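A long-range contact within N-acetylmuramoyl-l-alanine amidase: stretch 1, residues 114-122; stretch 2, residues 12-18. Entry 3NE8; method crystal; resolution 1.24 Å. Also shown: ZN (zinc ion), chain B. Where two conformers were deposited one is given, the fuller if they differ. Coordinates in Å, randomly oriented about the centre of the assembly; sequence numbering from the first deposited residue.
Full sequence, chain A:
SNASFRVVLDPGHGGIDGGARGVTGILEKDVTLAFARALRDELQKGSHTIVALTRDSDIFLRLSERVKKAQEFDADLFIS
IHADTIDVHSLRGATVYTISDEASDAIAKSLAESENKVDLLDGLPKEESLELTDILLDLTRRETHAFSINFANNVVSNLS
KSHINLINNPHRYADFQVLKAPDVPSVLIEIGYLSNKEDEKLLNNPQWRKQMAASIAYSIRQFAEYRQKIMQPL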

# COMPACT_ATOMS: atom_id res chain seq x y z
N SER A 114 1.09 9.17 27.86
CA SER A 114 2.27 9.83 28.40
C SER A 114 2.91 10.77 27.39
O SER A 114 3.33 11.89 27.73
CB SER A 114 3.29 8.80 28.87
OG SER A 114 2.82 8.10 30.01
N GLU A 115 3.01 10.33 26.14
CA GLU A 115 3.67 11.13 25.11
C GLU A 115 2.88 12.37 24.72
O GLU A 115 3.46 13.37 24.29
CB GLU A 115 4.00 10.25 23.90
CG GLU A 115 5.13 9.29 24.21
CD GLU A 115 6.37 10.05 24.58
OE1 GLU A 115 6.70 10.18 25.79
OE2 GLU A 115 6.99 10.59 23.66
N ASN A 116 1.56 12.32 24.89
CA ASN A 116 0.73 13.49 24.63
C ASN A 116 0.86 14.53 25.73
O ASN A 116 0.71 15.73 25.48
CB ASN A 116 -0.73 13.09 24.48
CG ASN A 116 -1.01 12.36 23.17
OD1 ASN A 116 -0.25 12.47 22.20
ND2 ASN A 116 -2.12 11.63 23.13
N LYS A 117 1.17 14.10 26.94
CA LYS A 117 1.23 15.00 28.09
C LYS A 117 2.46 15.90 28.11
O LYS A 117 2.52 16.85 28.88
CB LYS A 117 1.14 14.20 29.39
CG LYS A 117 -0.22 13.59 29.63
CD LYS A 117 -0.23 12.65 30.82
CE LYS A 117 -1.57 11.93 30.93
NZ LYS A 117 -1.57 10.90 32.00
N VAL A 118 3.45 15.60 27.27
CA VAL A 118 4.68 16.39 27.31
C VAL A 118 4.50 17.86 26.94
O VAL A 118 5.32 18.70 27.33
CB VAL A 118 5.82 15.77 26.47
CG1 VAL A 118 6.17 14.39 26.98
CG2 VAL A 118 5.44 15.75 25.00
N ASP A 119 3.42 18.19 26.23
CA ASP A 119 3.12 19.59 25.94
C ASP A 119 3.11 20.42 27.22
O ASP A 119 3.48 21.60 27.21
CB ASP A 119 1.75 19.75 25.30
CG ASP A 119 1.74 19.48 23.81
OD1 ASP A 119 2.80 19.43 23.17
OD2 ASP A 119 0.61 19.37 23.28
N LEU A 120 2.65 19.82 28.31
CA LEU A 120 2.45 20.55 29.56
C LEU A 120 3.76 20.92 30.24
O LEU A 120 3.75 21.69 31.20
CB LEU A 120 1.59 19.74 30.52
CG LEU A 120 0.19 19.38 30.02
CD1 LEU A 120 -0.59 18.58 31.07
CD2 LEU A 120 -0.60 20.62 29.62
N LEU A 121 4.88 20.40 29.74
CA LEU A 121 6.17 20.67 30.38
C LEU A 121 6.63 22.13 30.24
O LEU A 121 7.55 22.55 30.94
CB LEU A 121 7.25 19.72 29.86
CG LEU A 121 7.02 18.25 30.22
CD1 LEU A 121 7.98 17.35 29.45
CD2 LEU A 121 7.13 18.02 31.72
N ASP A 122 5.99 22.90 29.36
CA ASP A 122 6.29 24.33 29.30
C ASP A 122 5.50 25.10 30.37
O ASP A 122 5.66 26.32 30.52
CB ASP A 122 6.05 24.92 27.90
CG ASP A 122 4.62 24.75 27.42
OD1 ASP A 122 3.73 24.45 28.23
OD2 ASP A 122 4.41 24.94 26.19
ZN ZN B . 9.08 10.07 23.19
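Stretch 2 12-18: GHGGIDG

A zinc ion, rather than any hydrogen bond, joins the two stretches: His13 NE2 and Glu115 OE2 each bind ZN at 2.2 Å, and four further ligand atoms come from elsewhere in the structure. Because both atoms give lone pairs to the same metal, they stand only 3.0 Å apart, His13 NE2 to Glu115 OE2, without being hydrogen-bonded to each other. The first rule to read here is that a shared metal can hold two polar atoms at hydrogen-bonding distance with no proton between them.

Stretch 1 is helical over 114-116, in a helix that begins earlier in the chain, and has a 3-10 segment from Val118 to Asp122, marked by the bond from Leu121 N to Val118 O at 3.0 Å. Stretch 2 has no regular helix or strand. It folds back on itself in a type II' turn from Gly14 to Asp17, closed from both ends: Gly14 N donates to Asp17 O at 2.9 Å and Asp17 N to Gly14 O at 3.1 Å. Gly15 takes the positive phi of 63° in this turn, a value that favours glycine; Gly14, at phi 130° and psi 148°, would have a CB jammed against the carbonyl oxygen of His13. Despite the turn, the contacts from Glu115 to Leu121 and from His13 to Asp17 progress in roughly the same sense.

The turn brings His13 and Asp17 together on the side facing stretch 1. His13 ND1 donates to Asp17 OD2 at 2.7 Å with a nearly straight angle of 165°, which fixes the imidazole while its other nitrogen, NE2, binds the zinc. The second rule is this second-shell carboxylate behind a metal-binding histidine.

Val118 packs beside that pair. Val118 CB lies 3.3 Å from Asp17 OD2 and Val118 CG1 4.0 Å from His13 CE1, at the edge of the ring and near its plane, where Glu115 OE2 also lies. One 3-10 turn later, Leu121 points toward stretch 2 and lays CD1 3.4 Å from Asp17 CG; the closest CA pair between the stretches, Leu121 CA to Asp17 CA, is 6.6 Å apart. Ile16, chi1 t, also points its CB toward stretch 1, with CG2 4.0 Å from Leu121 O.

Glu115, Val118 and Leu121 thus recur at intervals of three, while Ser114, Asn116, Lys117, Asp119 and Leu120 make no contact with stretch 2. The two stretches together bury just 260 Å², a small contact in which aliphatic groups of stretch 1 pack against the histidine and aspartate of a metal site.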

# COMPACT_ATOMS: atom_id res chain seq x y z
N GLY A 12 11.60 13.69 18.46
CA GLY A 12 10.77 13.82 19.65
C GLY A 12 11.43 14.63 20.76
O GLY A 12 12.66 14.58 20.94
N HIS A 13 10.61 15.36 21.51
CA HIS A 13 11.05 16.10 22.69
C HIS A 13 11.96 17.24 22.28
O HIS A 13 11.87 17.71 21.15
CB HIS A 13 11.62 15.14 23.74
CG HIS A 13 10.73 13.96 23.94
ND1 HIS A 13 9.57 14.02 24.68
CD2 HIS A 13 10.74 12.74 23.36
CE1 HIS A 13 8.93 12.86 24.59
NE2 HIS A 13 9.62 12.07 23.79
N GLY A 14 12.78 17.75 23.21
CA GLY A 14 13.61 18.91 22.93
C GLY A 14 13.50 19.98 24.00
O GLY A 14 12.45 20.17 24.62
N GLY A 15 14.60 20.69 24.21
CA GLY A 15 14.63 21.80 25.15
C GLY A 15 14.36 21.32 26.55
O GLY A 15 15.00 20.38 27.04
N ILE A 16 13.42 21.97 27.22
CA ILE A 16 13.09 21.63 28.59
C ILE A 16 12.60 20.18 28.73
O ILE A 16 12.68 19.60 29.81
CB ILE A 16 12.04 22.60 29.19
CG1 ILE A 16 11.88 22.38 30.69
CG2 ILE A 16 10.71 22.47 28.46
CD1 ILE A 16 13.14 22.63 31.48
N ASP A 17 12.11 19.61 27.64
CA ASP A 17 11.64 18.22 27.65
C ASP A 17 12.77 17.29 27.20
O ASP A 17 13.03 17.13 26.01
CB ASP A 17 10.42 18.08 26.72
CG ASP A 17 9.89 16.65 26.67
OD1 ASP A 17 10.33 15.80 27.47
OD2 ASP A 17 9.00 16.40 25.84
N GLY A 18 13.44 16.66 28.16
CA GLY A 18 14.51 15.74 27.83
C GLY A 18 14.02 14.39 27.33
O GLY A 18 14.79 13.63 26.75